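Local coordinates for protein ATP-dependent DNA helicase (Mycobacterium smegmatis, PDB 5V9X) that is a 3'-to-5' helicase that probably uses ATP hydrolysis to move along single-stranded DNA and unwind RNA:DNA duplexes, at residues Ser226-Pro231 and Ser408-Val413; Pro404-Gly409 and Asp450-Arg455; Pro457-Asp462 and Phe492-Arg497; Tyr705-His710 and Pro731-Asp736. All coordinates share one frame; numbering follows the deposited sequence.

Contact 1: residues Ser226-Pro231 and Ser408-Val413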
loop_
_atom_site.group_PDB
_atom_site.type_symbol
_atom_site.label_atom_id
_atom_site.label_comp_id
_atom_site.label_asym_id
_atom_site.label_seq_id
_atom_site.Cartn_x
_atom_site.Cartn_y
_atom_site.Cartn_z
ATOM N N SER A 226 -3.500 6.024 -13.314
ATOM C CA SER A 226 -4.091 5.156 -12.304
ATOM C C SER A 226 -5.556 4.918 -12.630
ATOM O O SER A 226 -6.253 5.829 -13.085
ATOM C CB SER A 226 -3.966 5.752 -10.896
ATOM O OG SER A 226 -4.596 4.916 -9.938
ATOM N N ALA A 227 -6.010 3.690 -12.395
ATOM C CA ALA A 227 -7.418 3.345 -12.507
ATOM C C ALA A 227 -8.199 3.626 -11.232
ATOM O O ALA A 227 -9.432 3.529 -11.243
ATOM C CB ALA A 227 -7.567 1.867 -12.874
ATOM N N THR A 228 -7.516 3.969 -10.137
ATOM C CA THR A 228 -8.130 4.112 -8.815
ATOM C C THR A 228 -7.641 5.422 -8.197
ATOM O O THR A 228 -6.691 5.437 -7.411
ATOM C CB THR A 228 -7.797 2.905 -7.937
ATOM O OG1 THR A 228 -6.378 2.701 -7.924
ATOM C CG2 THR A 228 -8.472 1.653 -8.479
ATOM N N VAL A 229 -8.302 6.520 -8.550
ATOM C CA VAL A 229 -7.919 7.855 -8.103
ATOM C C VAL A 229 -9.086 8.463 -7.341
ATOM O O VAL A 229 -10.174 8.644 -7.903
ATOM C CB VAL A 229 -7.513 8.762 -9.275
ATOM C CG1 VAL A 229 -7.137 10.144 -8.763
ATOM C CG2 VAL A 229 -6.365 8.147 -10.050
ATOM N N ARG A 230 -8.855 8.793 -6.075
ATOM C CA ARG A 230 -9.836 9.489 -5.256
ATOM C C ARG A 230 -9.152 10.117 -4.046
ATOM O O ARG A 230 -8.556 9.401 -3.228
ATOM C CB ARG A 230 -10.949 8.539 -4.811
ATOM C CG ARG A 230 -11.805 9.085 -3.685
ATOM C CD ARG A 230 -13.031 8.226 -3.454
ATOM N NE ARG A 230 -13.646 8.500 -2.159
ATOM C CZ ARG A 230 -14.882 8.139 -1.829
ATOM N NH1 ARG A 230 -15.644 7.496 -2.703
ATOM N NH2 ARG A 230 -15.358 8.429 -0.626
ATOM N N PRO A 231 -9.199 11.449 -3.898
ATOM C CA PRO A 231 -9.850 12.379 -4.826
ATOM C C PRO A 231 -8.945 12.750 -5.997
ATOM O O PRO A 231 -7.725 12.774 -5.831
ATOM C CB PRO A 231 -10.141 13.610 -3.952
ATOM C CG PRO A 231 -9.486 13.333 -2.597
ATOM C CD PRO A 231 -8.578 12.162 -2.774
ATOM N N SER A 408 -7.013 -1.946 -4.273
ATOM C CA SER A 408 -6.120 -3.036 -4.652
ATOM C C SER A 408 -6.895 -4.184 -5.286
ATOM O O SER A 408 -6.442 -4.771 -6.276
ATOM C CB SER A 408 -5.327 -3.521 -3.437
ATOM O OG SER A 408 -6.141 -4.271 -2.555
ATOM N N GLY A 409 -8.067 -4.513 -4.738
ATOM C CA GLY A 409 -8.898 -5.537 -5.353
ATOM C C GLY A 409 -9.257 -5.210 -6.790
ATOM O O GLY A 409 -9.324 -6.099 -7.642
ATOM N N LEU A 410 -9.493 -3.927 -7.081
ATOM C CA LEU A 410 -9.739 -3.506 -8.455
ATOM C C LEU A 410 -8.473 -3.583 -9.298
ATOM O O LEU A 410 -8.546 -3.862 -10.500
ATOM C CB LEU A 410 -10.299 -2.085 -8.478
ATOM C CG LEU A 410 -11.758 -1.908 -8.059
ATOM C CD1 LEU A 410 -12.080 -0.438 -7.871
ATOM C CD2 LEU A 410 -12.680 -2.530 -9.095
ATOM N N GLN A 411 -7.313 -3.327 -8.693
ATOM C CA GLN A 411 -6.060 -3.424 -9.433
ATOM C C GLN A 411 -5.657 -4.877 -9.660
ATOM O O GLN A 411 -5.205 -5.235 -10.754
ATOM C CB GLN A 411 -4.958 -2.667 -8.691
ATOM C CG GLN A 411 -5.132 -1.154 -8.698
ATOM C CD GLN A 411 -4.826 -0.531 -10.051
ATOM O OE1 GLN A 411 -4.511 -1.229 -11.019
ATOM N NE2 GLN A 411 -4.915 0.794 -10.124
ATOM N N ARG A 412 -5.830 -5.726 -8.645
ATOM C CA ARG A 412 -5.444 -7.127 -8.767
ATOM C C ARG A 412 -6.312 -7.850 -9.791
ATOM O O ARG A 412 -5.802 -8.471 -10.729
ATOM C CB ARG A 412 -5.522 -7.811 -7.399
ATOM C CG ARG A 412 -4.431 -7.365 -6.437
ATOM C CD ARG A 412 -4.480 -8.125 -5.125
ATOM N NE ARG A 412 -3.547 -7.567 -4.150
ATOM C CZ ARG A 412 -3.352 -8.059 -2.931
ATOM N NH1 ARG A 412 -4.023 -9.130 -2.529
ATOM N NH2 ARG A 412 -2.483 -7.479 -2.114
ATOM N N VAL A 413 -7.636 -7.780 -9.625
ATOM C CA VAL A 413 -8.538 -8.430 -10.574
ATOM C C VAL A 413 -8.348 -7.861 -11.974
ATOM O O VAL A 413 -8.565 -8.559 -12.973
ATOM C CB VAL A 413 -9.999 -8.298 -10.094
ATOM C CG1 VAL A 413 -10.971 -8.839 -11.138
ATOM C CG2 VAL A 413 -10.188 -9.026 -8.768
#

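Contact 2: residues Pro404-Gly409 and Asp450-Arg455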
loop_
_atom_site.group_PDB
_atom_site.type_symbol
_atom_site.label_atom_id
_atom_site.label_comp_id
_atom_site.label_asym_id
_atom_site.label_seq_id
_atom_site.Cartn_x
_atom_site.Cartn_y
_atom_site.Cartn_z
ATOM N N PRO A 404 -6.220 -5.987 0.809
ATOM C CA PRO A 404 -5.981 -4.923 1.802
ATOM C C PRO A 404 -6.850 -3.688 1.622
ATOM O O PRO A 404 -7.019 -2.930 2.585
ATOM C CB PRO A 404 -4.494 -4.590 1.610
ATOM C CG PRO A 404 -4.169 -5.062 0.233
ATOM C CD PRO A 404 -5.006 -6.287 0.030
ATOM N N SER A 405 -7.400 -3.456 0.434
ATOM C CA SER A 405 -8.310 -2.338 0.220
ATOM C C SER A 405 -9.144 -2.623 -1.020
ATOM O O SER A 405 -8.893 -3.581 -1.757
ATOM C CB SER A 405 -7.553 -1.015 0.081
ATOM O OG SER A 405 -6.659 -1.048 -1.016
ATOM N N VAL A 406 -10.153 -1.777 -1.237
ATOM C CA VAL A 406 -10.997 -1.919 -2.418
ATOM C C VAL A 406 -10.211 -1.573 -3.676
ATOM O O VAL A 406 -10.341 -2.241 -4.710
ATOM C CB VAL A 406 -12.258 -1.049 -2.278
ATOM C CG1 VAL A 406 -13.067 -1.057 -3.567
ATOM C CG2 VAL A 406 -13.103 -1.537 -1.113
ATOM N N ALA A 407 -9.376 -0.532 -3.604
ATOM C CA ALA A 407 -8.583 -0.136 -4.762
ATOM C C ALA A 407 -7.668 -1.266 -5.218
ATOM O O ALA A 407 -7.556 -1.536 -6.421
ATOM C CB ALA A 407 -7.772 1.118 -4.439
ATOM N N SER A 408 -7.013 -1.946 -4.273
ATOM C CA SER A 408 -6.120 -3.036 -4.652
ATOM C C SER A 408 -6.895 -4.184 -5.286
ATOM O O SER A 408 -6.442 -4.771 -6.276
ATOM C CB SER A 408 -5.327 -3.521 -3.437
ATOM O OG SER A 408 -6.141 -4.271 -2.555
ATOM N N GLY A 409 -8.067 -4.513 -4.738
ATOM C CA GLY A 409 -8.898 -5.537 -5.353
ATOM C C GLY A 409 -9.257 -5.210 -6.790
ATOM O O GLY A 409 -9.324 -6.099 -7.642
ATOM N N ASP A 450 -16.311 2.229 -5.085
ATOM C CA ASP A 450 -16.178 3.011 -3.855
ATOM C C ASP A 450 -14.824 2.704 -3.223
ATOM O O ASP A 450 -14.689 1.857 -2.338
ATOM C CB ASP A 450 -17.325 2.703 -2.899
ATOM C CG ASP A 450 -18.612 3.407 -3.283
ATOM O OD1 ASP A 450 -18.591 4.646 -3.440
ATOM O OD2 ASP A 450 -19.643 2.720 -3.445
ATOM N N ILE A 451 -13.801 3.421 -3.691
ATOM C CA ILE A 451 -12.449 3.250 -3.168
ATOM C C ILE A 451 -12.189 4.269 -2.066
ATOM O O ILE A 451 -13.033 5.124 -1.778
ATOM C CB ILE A 451 -11.395 3.360 -4.285
ATOM C CG1 ILE A 451 -11.477 4.722 -4.974
ATOM C CG2 ILE A 451 -11.566 2.231 -5.293
ATOM C CD1 ILE A 451 -10.417 4.921 -6.035
ATOM N N GLU A 452 -11.014 4.185 -1.452
ATOM C CA GLU A 452 -10.681 5.019 -0.310
ATOM C C GLU A 452 -10.217 6.398 -0.761
ATOM O O GLU A 452 -9.650 6.564 -1.845
ATOM C CB GLU A 452 -9.587 4.358 0.531
ATOM C CG GLU A 452 -9.709 2.842 0.649
ATOM C CD GLU A 452 -9.118 2.104 -0.544
ATOM O OE1 GLU A 452 -8.034 2.506 -1.019
ATOM O OE2 GLU A 452 -9.743 1.128 -1.010
ATOM N N THR A 453 -10.471 7.394 0.086
ATOM C CA THR A 453 -9.967 8.738 -0.152
ATOM C C THR A 453 -8.530 8.841 0.342
ATOM O O THR A 453 -8.236 8.527 1.500
ATOM C CB THR A 453 -10.847 9.778 0.546
ATOM O OG1 THR A 453 -12.053 9.970 -0.205
ATOM C CG2 THR A 453 -10.118 11.110 0.665
ATOM N N LEU A 454 -7.635 9.270 -0.539
ATOM C CA LEU A 454 -6.222 9.376 -0.214
ATOM C C LEU A 454 -5.888 10.794 0.226
ATOM O O LEU A 454 -6.500 11.767 -0.221
ATOM C CB LEU A 454 -5.357 8.975 -1.411
ATOM C CG LEU A 454 -5.624 7.577 -1.978
ATOM C CD1 LEU A 454 -4.739 7.301 -3.186
ATOM C CD2 LEU A 454 -5.432 6.505 -0.911
ATOM N N ARG A 455 -4.906 10.901 1.119
ATOM C CA ARG A 455 -4.463 12.186 1.637
ATOM C C ARG A 455 -2.949 12.163 1.773
ATOM O O ARG A 455 -2.392 11.259 2.403
ATOM C CB ARG A 455 -5.127 12.501 2.986
ATOM C CG ARG A 455 -4.840 13.896 3.518
ATOM C CD ARG A 455 -5.969 14.409 4.406
ATOM N NE ARG A 455 -6.355 13.451 5.440
ATOM C CZ ARG A 455 -7.514 12.798 5.462
ATOM N NH1 ARG A 455 -8.414 13.004 4.508
ATOM N NH2 ARG A 455 -7.779 11.943 6.441
#

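Contact 3: residues Pro457-Asp462 and Phe492-Arg497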
loop_
_atom_site.group_PDB
_atom_site.type_symbol
_atom_site.label_atom_id
_atom_site.label_comp_id
_atom_site.label_asym_id
_atom_site.label_seq_id
_atom_site.Cartn_x
_atom_site.Cartn_y
_atom_site.Cartn_z
ATOM N N PRO A 457 0.461 12.759 3.226
ATOM C CA PRO A 457 1.052 13.126 4.518
ATOM C C PRO A 457 1.753 14.474 4.434
ATOM O O PRO A 457 2.512 14.745 3.503
ATOM C CB PRO A 457 2.040 11.987 4.789
ATOM C CG PRO A 457 1.456 10.817 4.065
ATOM C CD PRO A 457 0.812 11.385 2.825
ATOM N N ALA A 458 1.482 15.329 5.414
ATOM C CA ALA A 458 1.954 16.707 5.410
ATOM C C ALA A 458 3.231 16.836 6.229
ATOM O O ALA A 458 3.295 16.367 7.371
ATOM C CB ALA A 458 0.879 17.646 5.958
ATOM N N ASN A 459 4.238 17.476 5.639
ATOM C CA ASN A 459 5.497 17.792 6.303
ATOM C C ASN A 459 6.146 16.602 7.021
ATOM O O ASN A 459 6.439 16.679 8.215
ATOM C CB ASN A 459 5.292 18.943 7.280
ATOM C CG ASN A 459 4.665 20.159 6.623
ATOM O OD1 ASN A 459 4.794 20.362 5.417
ATOM N ND2 ASN A 459 3.981 20.975 7.417
ATOM N N PRO A 460 6.399 15.483 6.311
ATOM C CA PRO A 460 7.103 14.366 6.959
ATOM C C PRO A 460 8.592 14.641 7.090
ATOM O O PRO A 460 9.361 14.429 6.145
ATOM C CB PRO A 460 6.815 13.183 6.025
ATOM C CG PRO A 460 6.622 13.800 4.692
ATOM C CD PRO A 460 6.006 15.152 4.927
ATOM N N LEU A 461 9.009 15.097 8.275
ATOM C CA LEU A 461 10.351 15.651 8.443
ATOM C C LEU A 461 11.448 14.617 8.223
ATOM O O LEU A 461 12.549 14.976 7.789
ATOM C CB LEU A 461 10.492 16.269 9.834
ATOM C CG LEU A 461 9.588 17.460 10.143
ATOM C CD1 LEU A 461 9.928 18.036 11.509
ATOM C CD2 LEU A 461 9.705 18.522 9.060
ATOM N N ASP A 462 11.185 13.342 8.522
ATOM C CA ASP A 462 12.226 12.333 8.348
ATOM C C ASP A 462 12.562 12.139 6.875
ATOM O O ASP A 462 13.735 11.976 6.519
ATOM C CB ASP A 462 11.805 11.012 8.996
ATOM C CG ASP A 462 10.488 10.477 8.458
ATOM O OD1 ASP A 462 9.889 11.115 7.565
ATOM O OD2 ASP A 462 10.051 9.409 8.937
ATOM N N PHE A 492 5.200 19.135 1.339
ATOM C CA PHE A 492 5.858 20.192 2.099
ATOM C C PHE A 492 5.399 21.581 1.669
ATOM O O PHE A 492 6.093 22.568 1.932
ATOM C CB PHE A 492 7.376 20.069 1.968
ATOM C CG PHE A 492 7.925 18.756 2.456
ATOM C CD1 PHE A 492 8.238 18.574 3.793
ATOM C CD2 PHE A 492 8.130 17.706 1.578
ATOM C CE1 PHE A 492 8.744 17.371 4.245
ATOM C CE2 PHE A 492 8.635 16.498 2.022
ATOM C CZ PHE A 492 8.944 16.332 3.358
ATOM N N ALA A 493 4.233 21.676 1.025
ATOM C CA ALA A 493 3.743 22.958 0.534
ATOM C C ALA A 493 3.489 23.961 1.653
ATOM O O ALA A 493 3.418 25.166 1.384
ATOM C CB ALA A 493 2.463 22.749 -0.278
ATOM N N THR A 494 3.343 23.499 2.898
ATOM C CA THR A 494 3.120 24.386 4.036
ATOM C C THR A 494 4.203 24.244 5.100
ATOM O O THR A 494 3.986 24.637 6.251
ATOM C CB THR A 494 1.747 24.133 4.664
ATOM O OG1 THR A 494 1.765 22.881 5.363
ATOM C CG2 THR A 494 0.661 24.104 3.595
ATOM N N LEU A 495 5.359 23.695 4.743
ATOM C CA LEU A 495 6.425 23.448 5.706
ATOM C C LEU A 495 6.875 24.749 6.363
ATOM O O LEU A 495 7.349 25.658 5.661
ATOM C CB LEU A 495 7.609 22.772 5.016
ATOM C CG LEU A 495 8.835 22.458 5.878
ATOM C CD1 LEU A 495 8.476 21.511 7.012
ATOM C CD2 LEU A 495 9.952 21.874 5.026
ATOM N N PRO A 496 6.735 24.892 7.679
ATOM C CA PRO A 496 7.258 26.091 8.345
ATOM C C PRO A 496 8.775 26.136 8.250
ATOM O O PRO A 496 9.454 25.120 8.409
ATOM C CB PRO A 496 6.787 25.928 9.797
ATOM C CG PRO A 496 5.693 24.898 9.749
ATOM C CD PRO A 496 6.054 23.988 8.620
ATOM N N ARG A 497 9.305 27.332 7.977
ATOM C CA ARG A 497 10.755 27.494 7.920
ATOM C C ARG A 497 11.410 27.104 9.238
ATOM O O ARG A 497 12.565 26.662 9.250
ATOM C CB ARG A 497 11.111 28.935 7.550
ATOM C CG ARG A 497 12.600 29.176 7.323
ATOM C CD ARG A 497 13.158 28.226 6.274
ATOM N NE ARG A 497 14.552 28.509 5.933
ATOM C CZ ARG A 497 14.932 29.244 4.891
ATOM N NH1 ARG A 497 14.022 29.778 4.088
ATOM N NH2 ARG A 497 16.220 29.447 4.652
#

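Contact 4: residues Tyr705-His710 and Pro731-Asp736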
loop_
_atom_site.group_PDB
_atom_site.type_symbol
_atom_site.label_atom_id
_atom_site.label_comp_id
_atom_site.label_asym_id
_atom_site.label_seq_id
_atom_site.Cartn_x
_atom_site.Cartn_y
_atom_site.Cartn_z
ATOM N N TYR A 705 -15.484 -0.081 12.610
ATOM C CA TYR A 705 -14.911 1.159 12.093
ATOM C C TYR A 705 -13.392 1.139 11.972
ATOM O O TYR A 705 -12.768 2.202 11.879
ATOM C CB TYR A 705 -15.345 2.335 12.971
ATOM C CG TYR A 705 -16.745 2.806 12.674
ATOM C CD1 TYR A 705 -16.993 3.680 11.625
ATOM C CD2 TYR A 705 -17.823 2.373 13.435
ATOM C CE1 TYR A 705 -18.274 4.115 11.344
ATOM C CE2 TYR A 705 -19.107 2.802 13.161
ATOM C CZ TYR A 705 -19.326 3.672 12.115
ATOM O OH TYR A 705 -20.601 4.103 11.836
ATOM N N GLY A 706 -12.784 -0.040 11.963
ATOM C CA GLY A 706 -11.389 -0.171 11.594
ATOM C C GLY A 706 -10.431 0.155 12.726
ATOM O O GLY A 706 -10.786 0.759 13.740
ATOM N N LEU A 707 -9.174 -0.250 12.526
ATOM C CA LEU A 707 -8.147 -0.091 13.546
ATOM C C LEU A 707 -7.719 1.360 13.728
ATOM O O LEU A 707 -7.263 1.721 14.818
ATOM C CB LEU A 707 -6.931 -0.958 13.197
ATOM C CG LEU A 707 -5.814 -1.041 14.239
ATOM C CD1 LEU A 707 -6.295 -1.751 15.494
ATOM C CD2 LEU A 707 -4.591 -1.732 13.663
ATOM N N ARG A 708 -7.845 2.197 12.693
ATOM C CA ARG A 708 -7.434 3.591 12.817
ATOM C C ARG A 708 -8.244 4.340 13.867
ATOM O O ARG A 708 -7.778 5.356 14.394
ATOM C CB ARG A 708 -7.552 4.295 11.463
ATOM C CG ARG A 708 -6.806 3.604 10.335
ATOM C CD ARG A 708 -6.782 4.465 9.086
ATOM N NE ARG A 708 -5.980 5.671 9.271
ATOM C CZ ARG A 708 -6.002 6.714 8.448
ATOM N NH1 ARG A 708 -6.794 6.707 7.385
ATOM N NH2 ARG A 708 -5.237 7.768 8.692
ATOM N N VAL A 709 -9.444 3.863 14.174
ATOM C CA VAL A 709 -10.283 4.445 15.208
ATOM C C VAL A 709 -10.151 3.688 16.524
ATOM O O VAL A 709 -10.187 4.289 17.598
ATOM C CB VAL A 709 -11.751 4.480 14.724
ATOM C CG1 VAL A 709 -12.716 4.713 15.877
ATOM C CG2 VAL A 709 -11.932 5.547 13.655
ATOM N N HIS A 710 -9.990 2.365 16.450
ATOM C CA HIS A 710 -9.887 1.528 17.639
ATOM C C HIS A 710 -8.516 1.592 18.297
ATOM O O HIS A 710 -8.405 1.309 19.495
ATOM C CB HIS A 710 -10.223 0.082 17.278
ATOM C CG HIS A 710 -11.600 -0.087 16.719
ATOM N ND1 HIS A 710 -11.962 -1.164 15.940
ATOM C CD2 HIS A 710 -12.703 0.690 16.825
ATOM C CE1 HIS A 710 -13.230 -1.043 15.591
ATOM N NE2 HIS A 710 -13.704 0.072 16.117
ATOM N N PRO A 731 -5.637 -2.755 26.688
ATOM C CA PRO A 731 -6.597 -3.523 25.889
ATOM C C PRO A 731 -6.093 -3.782 24.478
ATOM O O PRO A 731 -5.390 -2.964 23.879
ATOM C CB PRO A 731 -7.841 -2.627 25.876
ATOM C CG PRO A 731 -7.303 -1.247 26.060
ATOM C CD PRO A 731 -6.108 -1.387 26.962
ATOM N N THR A 732 -6.469 -4.944 23.949
ATOM C CA THR A 732 -6.110 -5.336 22.593
ATOM C C THR A 732 -7.121 -4.755 21.613
ATOM O O THR A 732 -8.333 -4.880 21.813
ATOM C CB THR A 732 -6.058 -6.860 22.463
ATOM O OG1 THR A 732 -5.182 -7.401 23.460
ATOM C CG2 THR A 732 -5.553 -7.261 21.086
ATOM N N ALA A 733 -6.618 -4.119 20.557
ATOM C CA ALA A 733 -7.448 -3.451 19.566
ATOM C C ALA A 733 -7.236 -4.080 18.197
ATOM O O ALA A 733 -6.123 -4.494 17.856
ATOM C CB ALA A 733 -7.137 -1.952 19.508
ATOM N N SER A 734 -8.310 -4.146 17.415
ATOM C CA SER A 734 -8.266 -4.729 16.080
ATOM C C SER A 734 -9.216 -3.945 15.181
ATOM O O SER A 734 -9.801 -2.937 15.592
ATOM C CB SER A 734 -8.615 -6.222 16.124
ATOM O OG SER A 734 -9.925 -6.423 16.621
ATOM N N ASP A 735 -9.369 -4.411 13.938
ATOM C CA ASP A 735 -10.276 -3.752 13.004
ATOM C C ASP A 735 -11.721 -3.817 13.487
ATOM O O ASP A 735 -12.495 -2.874 13.284
ATOM C CB ASP A 735 -10.161 -4.383 11.612
ATOM C CG ASP A 735 -8.991 -3.838 10.811
ATOM O OD1 ASP A 735 -8.624 -2.663 11.014
ATOM O OD2 ASP A 735 -8.444 -4.586 9.971
ATOM N N ASP A 736 -12.108 -4.922 14.125
ATOM C CA ASP A 736 -13.507 -5.186 14.437
ATOM C C ASP A 736 -13.804 -5.136 15.933
ATOM O O ASP A 736 -14.715 -5.820 16.408
ATOM C CB ASP A 736 -13.940 -6.530 13.856
ATOM C CG ASP A 736 -14.076 -6.491 12.347
ATOM O OD1 ASP A 736 -13.515 -5.564 11.728
ATOM O OD2 ASP A 736 -14.753 -7.376 11.781
#

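Contact 1: residues Ser226-Pro231 and Ser408-Val413
Thr228 OG1 is held from two directions: it accepts a hydrogen bond from Gln411 NE2 across the contact, at 3.3 Å and with an N-H...O angle of 160°, and gives a weak one to Ser226 OG within its own loop. Ser226, Ala227 and Thr228 form the Ser-Ala-Thr sequence known as motif III in superfamily 2 helicases, while the helix carrying Gln411 and Arg412 has the Gln-Arg-x-x-Arg pattern of motif VI. The contact therefore bridges the two RecA-like halves of the motor. The serine also closes an ST turn, its OG accepting from Thr228 N at 3.1 Å, and Thr228 chi1 (53°) places the hydroxyl between the serine and the glutamine. Gln411 reaches it through a bend in its own chain (chi2 -73°), which brings the carboxamide across the end of Thr228 with OG1 close to the amide plane. The same NE2 lies 4.0 Å from Ala227 CB, and the glutamine is flanked by Glu192 and His194, in the Asp-Glu-x-His sequence of motif II. The side chain of Ala227 is about 4 Å from the bound AMP-PNP and that of Gln411 about 7 Å from the magnesium ion, so this bridge borders the nucleotide cleft and is consistent with coupling ATP state to domain closure. On the other branch of the threonine, CG2 meets Leu410 CB at 4.2 Å.

Contact 2: residues Pro404-Gly409 and Asp450-Arg455
Glu452 lays its carboxylate against the first turn of helix 406-413, and this is the close-fitting part of the contact. OE2 takes the amide hydrogens of two successive residues: Ala407 N, 3.1 Å from Glu452 OE2, makes a well-aligned bond (163°) on the syn lone pair, whereas Val406 N, 2.9 Å from the same oxygen, gives a weak, bent one. A chain bent at chi2 (83°) folds the carboxylate back to these amides, and its OE1 rests 3.7 Å from Ala407 CB. The helix start would probably stabilise the negative charge. Ser405, the N-cap, packs its CB beside the carboxylate, while its OG accepts a weak capping bond from Ser408 N. Beside this polar grip the apolar packing is also close: Ile451 CG2 lies 4.0 Å from both Ala407 CB and Val406 CG1, and the valine additionally leans on the backbone carbonyl of Asp450. The looser margin is at Asp450, whose carboxylate turns from the helix and bonds to Thr448 OG1. Just before the N-cap, Pro404 packs on a guanine base of the bound DNA. A carboxylate from outside the helix taking the first-turn amides is a form of helix N-terminal capping; here it fastens the motif VI helix of the second RecA-like domain to the loop joining helices 433-448 and 461-471.

Contact 3: residues Pro457-Asp462 and Phe492-Arg497
Phe492 turns the CE1-CZ side of its ring to Pro460. The carbonyl oxygen of Pro460 lies at the ring edge, near its plane, 3.4 Å from Phe492 CZ, while the pyrrolidine crosses the phenyl group at a slant, its CD 3.5 Å from the same CZ. With CG beside the backbone N (chi1 -59°), the phenylalanine brings its ring alongside Asn459 and Pro460; CD1 of the ring comes within 3.8 Å of Asn459 CA, from an oblique direction. The Asn459 side chain lies along the chain that follows, from Phe492 to Leu495. It crosses the side chain of Thr494 at about a right angle and that of Leu495 obliquely, so that its CG is 3.8 Å from Leu495 CA. The partner it meets is a type I beta turn running from Phe492 to Leu495, closed by Leu495 N bonding to Phe492 O at 3.1 Å. Both segments belong to the winged helix family region of the protein, and each leads into a helix: Pro460 is the N-cap of helix 461-471 and Pro496 that of helix 497-508. Leu461, in the first turn of its helix, meets Leu495, which lies just before the N-cap Pro496. Leu495 holds CG opposite its backbone N (chi1 179°), which, with chi2 at 61°, brings CD1 to Leu461 CD2, 3.8 Å away. Around the aromatic ring, Val486 of helix 479-488 and Leu207 of helix 200-213 add further packing, while Pro460 also touches Ala203 of helix 200-213 and Glu826 and Arg829 of helix 822-835.

Contact 4: residues Tyr705-His710 and Pro731-Asp736
The N terminus of helix 707-725, with Gly706 at its N-cap, is tied through Leu707 and His710 to Ala733, Ser734 and Asp735, at the end of an edge strand of the mixed sheet in the DEAD/H associated region. Asp735 meets the helix start with both backbone and side chain. Its OD1 accepts from Leu707 N at 2.9 Å through the anti lone pair, with an angle of 134°, and its backbone O takes a weak bond from Gly706 N. The carboxylate oxygen OD1 has a second donor in Arg625 N, which would further fix the position of this side chain. One turn along the helix, His710 ND1 donates to Ser734 O at 2.8 Å; the acceptor lies in the plane of the imidazole, and the bond runs at 158°. With chi1 at -60° the ring is carried to the strand edge-on, CE1 pointing to Asp735 O, while Gly706 O sits above one ring face, offset toward the rim. On the far corner of the ring, NE2 is hydrogen-bonded to Ser703 OG. Packing completes the join: Leu707 CD1 lies 4.1 Å from Ala733 CB and 3.6 Å from Ser734 CA, and the alanine methyl rests against His710 O. Beyond Asp735 the chain turns into strand 737-742, which pairs antiparallel with strand 732-734; Ile738 of the later strand also touches His710. Helix 838-849 packs against Val709, and Leu870 of helix 865-870 lies against Ser734 and Asp736.

Overall arrangement
From the N terminus, the chain leaves the first RecA-like sheet at strand 221-226, and contact 1 closes a long loop where helix 406-413 of the second RecA-like domain returns to it. Contact 2 overlaps contact 1 on that helix, sharing Ser408 and Gly409, and closes a shorter loop at 450-455. The two also touch directly: Arg230 O is 2.8 Å from Leu454 N, a probable hydrogen bond, so three parts of the chain meet here. Contacts 3 and 4 follow in series. Contact 3 joins the approaches to two helices in the winged helix region, its centre about 25 Å from that of contact 2. Contact 4 is a local helix-to-strand closure whose nearest atoms are about 5 Å from contact 2.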